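Local coordinates for protein rubber oxygenase (Streptomyces sp., PDB 5O1L) that cleaves the double bonds of poly(cis-1,4-isoprene) in natural and synthetic rubber by adding dioxygen, using a non-covalently bound heme b, at residues R69-V75 with P94-R98. Sequence-based numbering, arbitrary orientation.
Sequences RGEVPAV and PGDLR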
loop_
_atom_site.group_PDB
_atom_site.type_symbol
_atom_site.label_atom_id
_atom_site.label_comp_id
_atom_site.label_asym_id
_atom_site.label_seq_id
_atom_site.Cartn_x
_atom_site.Cartn_y
_atom_site.Cartn_z
ATOM N N ARG A 69 0.722 5.915 29.306
ATOM C CA ARG A 69 1.826 6.046 30.274
ATOM C C ARG A 69 2.820 7.103 29.911
ATOM O O ARG A 69 3.764 7.316 30.694
ATOM C CB ARG A 69 2.548 4.718 30.497
ATOM C CG ARG A 69 1.694 3.654 31.174
ATOM C CD ARG A 69 2.451 2.402 31.631
ATOM N NE ARG A 69 3.309 1.882 30.546
ATOM C CZ ARG A 69 3.136 0.764 29.817
ATOM N NH1 ARG A 69 3.992 0.507 28.827
ATOM N NH2 ARG A 69 2.174 -0.141 30.029
ATOM N N GLY A 70 2.630 7.849 28.821
ATOM C CA GLY A 70 3.520 8.902 28.409
ATOM C C GLY A 70 4.856 8.429 27.870
ATOM O O GLY A 70 5.836 9.165 27.844
ATOM N N GLU A 71 4.887 7.202 27.345
ATOM C CA GLU A 71 6.126 6.576 26.919
ATOM C C GLU A 71 6.435 6.774 25.430
ATOM O O GLU A 71 7.529 6.356 25.009
ATOM C CB GLU A 71 6.110 5.122 27.254
ATOM C CG GLU A 71 6.169 4.918 28.745
ATOM C CD GLU A 71 5.842 3.542 29.183
ATOM O OE1 GLU A 71 5.571 2.669 28.336
ATOM O OE2 GLU A 71 5.834 3.316 30.415
ATOM N N VAL A 72 5.611 7.500 24.680
ATOM C CA VAL A 72 5.861 7.620 23.248
ATOM C C VAL A 72 7.196 8.306 22.924
ATOM O O VAL A 72 7.958 7.798 22.087
ATOM C CB VAL A 72 4.659 8.199 22.469
ATOM C CG1 VAL A 72 5.005 8.489 21.009
ATOM C CG2 VAL A 72 3.508 7.189 22.549
ATOM N N PRO A 73 7.530 9.442 23.561
ATOM C CA PRO A 73 8.797 10.095 23.112
ATOM C C PRO A 73 10.051 9.194 23.313
ATOM O O PRO A 73 10.879 9.088 22.401
ATOM C CB PRO A 73 8.832 11.380 23.993
ATOM C CG PRO A 73 7.394 11.661 24.259
ATOM C CD PRO A 73 6.719 10.320 24.440
ATOM N N ALA A 74 10.118 8.511 24.429
ATOM C CA ALA A 74 11.217 7.588 24.713
ATOM C C ALA A 74 11.210 6.391 23.792
ATOM O O ALA A 74 12.222 6.054 23.225
ATOM C CB ALA A 74 11.195 7.131 26.153
ATOM N N VAL A 75 10.044 5.788 23.635
ATOM C CA VAL A 75 9.895 4.699 22.675
ATOM C C VAL A 75 10.300 5.126 21.295
ATOM O O VAL A 75 11.021 4.392 20.628
ATOM C CB VAL A 75 8.456 4.123 22.682
ATOM C CG1 VAL A 75 8.269 3.147 21.502
ATOM C CG2 VAL A 75 8.188 3.370 23.929
ATOM N N PRO A 94 9.681 -0.512 27.298
ATOM C CA PRO A 94 8.718 -1.017 28.276
ATOM C C PRO A 94 8.443 -2.482 28.006
ATOM O O PRO A 94 8.412 -2.905 26.824
ATOM C CB PRO A 94 7.425 -0.260 27.987
ATOM C CG PRO A 94 7.770 0.776 26.965
ATOM C CD PRO A 94 9.106 0.538 26.427
ATOM N N GLY A 95 8.315 -3.271 29.057
ATOM C CA GLY A 95 8.242 -4.729 28.930
ATOM C C GLY A 95 7.124 -5.260 28.070
ATOM O O GLY A 95 7.350 -6.218 27.355
ATOM N N ASP A 96 5.943 -4.681 28.193
ATOM C CA ASP A 96 4.786 -5.127 27.402
ATOM C C ASP A 96 5.034 -4.877 25.913
ATOM O O ASP A 96 4.724 -5.753 25.085
ATOM C CB ASP A 96 3.447 -4.510 27.857
ATOM C CG ASP A 96 3.454 -2.957 28.022
ATOM O OD1 ASP A 96 4.480 -2.198 27.792
ATOM O OD2 ASP A 96 2.332 -2.455 28.389
ATOM N N LEU A 97 5.625 -3.741 25.583
ATOM C CA LEU A 97 5.947 -3.459 24.185
ATOM C C LEU A 97 7.063 -4.348 23.723
ATOM O O LEU A 97 7.049 -4.883 22.585
ATOM C CB LEU A 97 6.303 -1.987 24.046
ATOM C CG LEU A 97 6.611 -1.544 22.619
ATOM C CD1 LEU A 97 5.381 -1.688 21.745
ATOM C CD2 LEU A 97 7.081 -0.110 22.576
ATOM N N ARG A 98 8.101 -4.570 24.503
ATOM C CA ARG A 98 9.156 -5.487 24.106
ATOM C C ARG A 98 8.597 -6.884 23.764
ATOM O O ARG A 98 8.915 -7.438 22.690
ATOM C CB ARG A 98 10.231 -5.636 25.181
ATOM C CG ARG A 98 11.346 -6.578 24.726
ATOM C CD ARG A 98 12.516 -6.758 25.691
ATOM N NE ARG A 98 12.127 -6.830 27.083
ATOM C CZ ARG A 98 11.526 -7.828 27.739
ATOM N NH1 ARG A 98 11.136 -8.960 27.143
ATOM N NH2 ARG A 98 11.307 -7.668 29.045
#
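An arginine with three nitrogens to offer can bind two carboxylates at once, and Arg69 illustrates the principle. Across the gap its guanidinium meets Asp96 end-on in a bidentate salt bridge, Arg69 NH1 to Asp96 OD1 at 2.9 Å and Arg69 NH2 to Asp96 OD2 at 2.8 Å. Gly70, with its positive phi, then turns the chain in a Schellman motif that ends helix 59-68. Only two residues beyond Arg69, Glu71 grips the same group: Arg69 NE lies 2.9 Å from Glu71 OE2, and Arg69 NH1 2.7 Å from Glu71 OE1. The network thus ties the helix 59-68/helix 72-79 corner to the first turn of helix 95-104, in this all-helical fold. Pro94, the N-cap residue of helix 95-104, packs against both charged groups, its CB 3.6 Å from Arg69 NH1 and its CG 3.2 Å from Glu71 OE1. Closing the first turn of helix 72-79, Val75 makes the apolar contacts, Val75 CG2 3.9 Å from Pro94 CD and Val75 CG1 3.6 Å from Leu97 CD2, while Ile400 also touches Val75.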